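Local coordinates for protein caspase-3 (Porites astreoides, PDB 6WI4) that probably acts as a cysteine protease of the caspase family, cutting proteins after aspartate residues during apoptosis in coral, at residues S167-S172 with T191-M196; K175-N180 with M184-M189. One frame throughout, in Å; residues are numbered along the deposited sequence.

Overall arrangement
Two helices of the caspase domain, 168-180 and 186-197, lean together as a hairpin, and both interactions sample that one interface at different levels. Interaction 2, nested inside the chain segment closed by interaction 1, lies next to the connecting turn; interaction 1 lies further along, where the first helix begins and the second nears its end. Both are mainly buried, and each includes a partly exposed methionine, Met-196 at the edge of interaction 1 and Met-184 within interaction 2. Interaction 1 is sparse, a valine and a methionine set against a ring and a hydroxyl. Interaction 2 adds sulfur-aromatic packing and one weak backbone hydrogen bond at the turn. Val-176 joins them, touching Met-189 within interaction 2 and Val-193 and Met-196 of interaction 1.

Interaction 1: residues S167-S172 with T191-M196; sequences SWFIQS and TRVNAM
The ring of Phe-169 receives Val-193 obliquely: the valine CG1 lies 3.8 Å from Phe-169 CD1 and equally near CE1. Beyond this pair the ring also touches Gln-128 of strand 123-128 and Ser-152, while neighbouring Trp-168 stacks with Trp-160 and Tyr-200 and packs on an acidic side chain of the bound peptide. The setting is a helical hairpin of the caspase fold, whose two short segments have axes 9.3 Å apart and cross with 128° between their N-to-C directions, well short of antiparallel. Phe-169 starts from the side of its helix that faces away from the partner, yet with CG anti to the backbone N (chi1 177°) its ring swings back to the valine. Ser-172 fills the middle of the contact: the other valine methyl, CG2, lies against its carbonyl, and the bent chain of Met-196 passes alongside its hydroxyl, CG coming within 3.4 Å of OG. That buried hydroxyl, packed against methionine carbon and sulfur, is satisfied within its own helix. Ser-172 OG donates to Trp-168 O at 2.8 Å, from the face of the carbonyl opposite to the one used by Ser-172 N.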
loop_
_atom_site.group_PDB
_atom_site.type_symbol
_atom_site.label_atom_id
_atom_site.label_comp_id
_atom_site.label_asym_id
_atom_site.label_seq_id
_atom_site.Cartn_x
_atom_site.Cartn_y
_atom_site.Cartn_z
ATOM N N SER A 167 11.584 -1.653 2.902
ATOM C CA SER A 167 10.912 -1.105 4.072
ATOM C C SER A 167 10.442 -2.199 5.026
ATOM O O SER A 167 10.151 -3.336 4.630
ATOM C CB SER A 167 9.725 -0.227 3.667
ATOM O OG SER A 167 8.677 -0.998 3.095
ATOM N N TRP A 168 10.363 -1.830 6.304
ATOM C CA TRP A 168 9.878 -2.750 7.321
ATOM C C TRP A 168 8.495 -3.272 6.963
ATOM O O TRP A 168 8.228 -4.473 7.044
ATOM C CB TRP A 168 9.810 -2.048 8.672
ATOM C CG TRP A 168 11.118 -1.607 9.211
ATOM C CD1 TRP A 168 12.356 -1.819 8.668
ATOM C CD2 TRP A 168 11.326 -0.876 10.422
ATOM N NE1 TRP A 168 13.323 -1.259 9.478
ATOM C CE2 TRP A 168 12.711 -0.676 10.558
ATOM C CE3 TRP A 168 10.468 -0.374 11.406
ATOM C CZ2 TRP A 168 13.260 0.006 11.644
ATOM C CZ3 TRP A 168 11.009 0.310 12.472
ATOM C CH2 TRP A 168 12.391 0.492 12.587
ATOM N N PHE A 169 7.600 -2.373 6.560
ATOM C CA PHE A 169 6.229 -2.773 6.267
ATOM C C PHE A 169 6.157 -3.702 5.059
ATOM O O PHE A 169 5.524 -4.760 5.127
ATOM C CB PHE A 169 5.386 -1.521 6.049
ATOM C CG PHE A 169 3.960 -1.779 5.658
ATOM C CD1 PHE A 169 3.096 -2.444 6.511
ATOM C CD2 PHE A 169 3.478 -1.292 4.456
ATOM C CE1 PHE A 169 1.779 -2.649 6.157
ATOM C CE2 PHE A 169 2.153 -1.487 4.087
ATOM C CZ PHE A 169 1.306 -2.166 4.940
ATOM N N ILE A 170 6.778 -3.324 3.937
ATOM C CA ILE A 170 6.631 -4.149 2.740
ATOM C C ILE A 170 7.380 -5.472 2.899
ATOM O O ILE A 170 6.887 -6.520 2.458
ATOM C CB ILE A 170 7.068 -3.378 1.479
ATOM C CG1 ILE A 170 6.191 -2.139 1.269
ATOM C CG2 ILE A 170 7.001 -4.291 0.248
ATOM C CD1 ILE A 170 4.699 -2.445 1.050
ATOM N N GLN A 171 8.566 -5.454 3.534
ATOM C CA GLN A 171 9.266 -6.697 3.876
ATOM C C GLN A 171 8.351 -7.630 4.662
ATOM O O GLN A 171 8.285 -8.839 4.401
ATOM C CB GLN A 171 10.519 -6.413 4.725
ATOM C CG GLN A 171 11.787 -5.933 4.025
ATOM C CD GLN A 171 12.995 -5.899 4.977
ATOM O OE1 GLN A 171 13.608 -6.939 5.254
ATOM N NE2 GLN A 171 13.333 -4.706 5.487
ATOM N N SER A 172 7.670 -7.078 5.666
ATOM C CA SER A 172 6.823 -7.886 6.530
ATOM C C SER A 172 5.570 -8.338 5.799
ATOM O O SER A 172 5.114 -9.475 5.973
ATOM C CB SER A 172 6.441 -7.095 7.785
ATOM O OG SER A 172 7.595 -6.763 8.546
ATOM N N THR A 191 -2.917 -7.990 10.585
ATOM C CA THR A 191 -2.619 -8.035 12.016
ATOM C C THR A 191 -1.258 -8.676 12.265
ATOM O O THR A 191 -0.469 -8.186 13.082
ATOM C CB THR A 191 -3.732 -8.786 12.745
ATOM O OG1 THR A 191 -4.959 -8.061 12.597
ATOM C CG2 THR A 191 -3.425 -8.909 14.241
ATOM N N ARG A 192 -0.952 -9.756 11.542
ATOM C CA ARG A 192 0.356 -10.381 11.695
ATOM C C ARG A 192 1.465 -9.489 11.158
ATOM O O ARG A 192 2.584 -9.499 11.687
ATOM C CB ARG A 192 0.351 -11.738 11.004
ATOM C CG ARG A 192 -0.270 -12.809 11.907
ATOM C CD ARG A 192 -1.031 -13.857 11.153
ATOM N NE ARG A 192 -1.710 -14.746 12.096
ATOM C CZ ARG A 192 -2.892 -14.480 12.647
ATOM N NH1 ARG A 192 -3.530 -13.353 12.346
ATOM N NH2 ARG A 192 -3.441 -15.339 13.498
ATOM N N VAL A 193 1.177 -8.709 10.113
ATOM C CA VAL A 193 2.166 -7.757 9.620
ATOM C C VAL A 193 2.495 -6.736 10.701
ATOM O O VAL A 193 3.664 -6.421 10.955
ATOM C CB VAL A 193 1.660 -7.074 8.340
ATOM C CG1 VAL A 193 2.567 -5.887 7.961
ATOM C CG2 VAL A 193 1.619 -8.078 7.197
ATOM N N ASN A 194 1.466 -6.213 11.360
ATOM C CA ASN A 194 1.705 -5.255 12.433
ATOM C C ASN A 194 2.479 -5.879 13.588
ATOM O O ASN A 194 3.354 -5.230 14.176
ATOM C CB ASN A 194 0.388 -4.684 12.935
ATOM C CG ASN A 194 0.598 -3.597 13.970
ATOM O OD1 ASN A 194 1.654 -2.952 14.020
ATOM N ND2 ASN A 194 -0.394 -3.410 14.823
ATOM N N ALA A 195 2.162 -7.129 13.946
ATOM C CA ALA A 195 2.924 -7.802 14.998
ATOM C C ALA A 195 4.405 -7.838 14.656
ATOM O O ALA A 195 5.258 -7.638 15.529
ATOM C CB ALA A 195 2.392 -9.217 15.214
ATOM N N MET A 196 4.721 -8.066 13.383
ATOM C CA MET A 196 6.111 -8.124 12.938
ATOM C C MET A 196 6.742 -6.734 12.895
ATOM O O MET A 196 7.855 -6.535 13.397
ATOM C CB MET A 196 6.162 -8.805 11.568
ATOM C CG MET A 196 7.543 -9.093 11.032
ATOM S SD MET A 196 7.409 -10.136 9.555
ATOM C CE MET A 196 6.458 -11.515 10.168
#

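Interaction 2: residues K175-N180 with M184-M189; sequences KVFEEN and MDILRM
Met-189 lays its terminal methyl over the centre of the Phe-177 ring, and this contact is the tightly packed heart of the helical hairpin formed by 168-180 and 186-197. Met-189 CE stands 3.7 Å from the ring centroid and only 6° off the normal, a CH-pi contact; SD, 4.2 Å from the same centroid, makes it a Met-aromatic pair as well. The bend at the end of the methionine chain (chi3 -69°) folds CE over the ring, and the chain lies nearly perpendicular to the phenylalanine side chain. The sulfur also packs on CB and the carbonyl carbon of Asn-180. Ile-186 CG1 comes obliquely to Phe-177 CZ at 3.8 Å, while Phe-228 and Leu-46 of helix 36-49 add to the surroundings of the ring. Next to Phe-177 in the same helix, Val-176 CG1 lies 3.5 Å from Met-189 O. An alanine in place of Phe-177 would probably open a gap beside Met-189 and leave its methyl without the ring face that fixes it.

Toward the turn the contact becomes more polar and partly exposed to solvent. Asn-180 and Met-184 run alongside one another, with Asn-180 OD1 3.4 Å from Met-184 CE. The amide is held by its other end: ND2 donates to a lone pair of Val-176 O at 3.0 Å. Met-184 N reaches Asn-180 O at 2.9 Å, but this bond is bent to 129° and weak. Just beyond, Asp-185 N-caps the second helix, its OD1 accepting from Arg-188 N and, weakly, from Leu-187 N. The chemistry thus divides along the hairpin: apolar, sulfur and aromatic groups join the helices, whereas near the turn side chains bond to backbone, Asn-180 to Val-176 O and Asp-185 to early N-H groups of the second helix.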
loop_
_atom_site.group_PDB
_atom_site.type_symbol
_atom_site.label_atom_id
_atom_site.label_comp_id
_atom_site.label_asym_id
_atom_site.label_seq_id
_atom_site.Cartn_x
_atom_site.Cartn_y
_atom_site.Cartn_z
ATOM N N LYS A 175 6.429 -11.240 3.474
ATOM C CA LYS A 175 6.691 -12.445 4.259
ATOM C C LYS A 175 5.398 -13.050 4.788
ATOM O O LYS A 175 5.144 -14.249 4.621
ATOM C CB LYS A 175 7.641 -12.126 5.410
ATOM C CG LYS A 175 7.988 -13.316 6.283
ATOM C CD LYS A 175 9.239 -13.027 7.111
ATOM N N VAL A 176 4.551 -12.232 5.418
ATOM C CA VAL A 176 3.315 -12.763 5.987
ATOM C C VAL A 176 2.385 -13.274 4.895
ATOM O O VAL A 176 1.771 -14.340 5.037
ATOM C CB VAL A 176 2.611 -11.703 6.854
ATOM C CG1 VAL A 176 1.212 -12.184 7.243
ATOM C CG2 VAL A 176 3.420 -11.395 8.106
ATOM N N PHE A 177 2.238 -12.519 3.799
ATOM C CA PHE A 177 1.301 -12.937 2.761
ATOM C C PHE A 177 1.792 -14.201 2.065
ATOM O O PHE A 177 0.985 -15.075 1.730
ATOM C CB PHE A 177 1.088 -11.824 1.731
ATOM C CG PHE A 177 0.067 -10.770 2.136
ATOM C CD1 PHE A 177 0.052 -10.223 3.417
ATOM C CD2 PHE A 177 -0.859 -10.293 1.205
ATOM C CE1 PHE A 177 -0.878 -9.231 3.770
ATOM C CE2 PHE A 177 -1.765 -9.303 1.540
ATOM C CZ PHE A 177 -1.791 -8.770 2.828
ATOM N N GLU A 178 3.108 -14.321 1.843
ATOM C CA GLU A 178 3.630 -15.556 1.259
ATOM C C GLU A 178 3.304 -16.750 2.140
ATOM O O GLU A 178 2.893 -17.805 1.643
ATOM C CB GLU A 178 5.144 -15.467 1.054
ATOM C CG GLU A 178 5.563 -14.642 -0.135
ATOM C CD GLU A 178 6.991 -14.925 -0.557
ATOM O OE1 GLU A 178 7.232 -15.008 -1.773
ATOM O OE2 GLU A 178 7.865 -15.069 0.329
ATOM N N GLU A 179 3.464 -16.592 3.455
ATOM C CA GLU A 179 3.267 -17.705 4.374
ATOM C C GLU A 179 1.793 -18.051 4.539
ATOM O O GLU A 179 1.453 -19.213 4.803
ATOM C CB GLU A 179 3.889 -17.373 5.734
ATOM C CG GLU A 179 3.652 -18.426 6.808
ATOM N N ASN A 180 0.897 -17.076 4.376
ATOM C CA ASN A 180 -0.462 -17.240 4.866
ATOM C C ASN A 180 -1.568 -17.026 3.845
ATOM O O ASN A 180 -2.713 -17.388 4.133
ATOM C CB ASN A 180 -0.708 -16.292 6.049
ATOM C CG ASN A 180 0.102 -16.684 7.265
ATOM O OD1 ASN A 180 -0.186 -17.691 7.913
ATOM N ND2 ASN A 180 1.132 -15.907 7.567
ATOM N N MET A 184 -5.538 -17.483 4.902
ATOM C CA MET A 184 -5.810 -16.475 5.922
ATOM C C MET A 184 -6.363 -15.200 5.293
ATOM O O MET A 184 -5.835 -14.718 4.286
ATOM C CB MET A 184 -4.533 -16.164 6.709
ATOM C CG MET A 184 -4.747 -15.285 7.917
ATOM S SD MET A 184 -3.219 -15.018 8.815
ATOM C CE MET A 184 -2.985 -16.649 9.512
ATOM N N ASP A 185 -7.405 -14.637 5.905
ATOM C CA ASP A 185 -8.051 -13.461 5.335
ATOM C C ASP A 185 -7.175 -12.230 5.552
ATOM O O ASP A 185 -6.268 -12.224 6.388
ATOM C CB ASP A 185 -9.441 -13.254 5.938
ATOM C CG ASP A 185 -9.380 -12.800 7.375
ATOM O OD1 ASP A 185 -9.314 -11.577 7.611
ATOM O OD2 ASP A 185 -9.390 -13.667 8.274
ATOM N N ILE A 186 -7.441 -11.175 4.773
ATOM C CA ILE A 186 -6.469 -10.083 4.700
ATOM C C ILE A 186 -6.343 -9.344 6.030
ATOM O O ILE A 186 -5.254 -8.883 6.377
ATOM C CB ILE A 186 -6.805 -9.117 3.551
ATOM C CG1 ILE A 186 -5.557 -8.284 3.214
ATOM C CG2 ILE A 186 -7.996 -8.228 3.893
ATOM C CD1 ILE A 186 -5.723 -7.421 1.950
ATOM N N LEU A 187 -7.435 -9.193 6.788
ATOM C CA LEU A 187 -7.307 -8.454 8.044
ATOM C C LEU A 187 -6.462 -9.228 9.042
ATOM O O LEU A 187 -5.632 -8.648 9.749
ATOM C CB LEU A 187 -8.681 -8.130 8.631
ATOM C CG LEU A 187 -9.536 -7.146 7.836
ATOM C CD1 LEU A 187 -10.741 -6.760 8.664
ATOM C CD2 LEU A 187 -8.758 -5.888 7.453
ATOM N N ARG A 188 -6.631 -10.548 9.096
ATOM C CA ARG A 188 -5.766 -11.350 9.953
ATOM C C ARG A 188 -4.314 -11.278 9.505
ATOM O O ARG A 188 -3.403 -11.214 10.339
ATOM C CB ARG A 188 -6.251 -12.794 9.966
ATOM C CG ARG A 188 -7.527 -12.958 10.744
ATOM C CD ARG A 188 -7.603 -14.308 11.408
ATOM N NE ARG A 188 -8.819 -14.396 12.205
ATOM C CZ ARG A 188 -9.183 -15.472 12.885
ATOM N NH1 ARG A 188 -10.310 -15.457 13.585
ATOM N NH2 ARG A 188 -8.418 -16.559 12.863
ATOM N N MET A 189 -4.074 -11.277 8.189
ATOM C CA MET A 189 -2.702 -11.176 7.714
ATOM C C MET A 189 -2.110 -9.820 8.066
ATOM O O MET A 189 -0.957 -9.738 8.500
ATOM C CB MET A 189 -2.634 -11.418 6.207
ATOM C CG MET A 189 -2.925 -12.857 5.830
ATOM S SD MET A 189 -2.323 -13.312 4.185
ATOM C CE MET A 189 -3.430 -12.339 3.168
#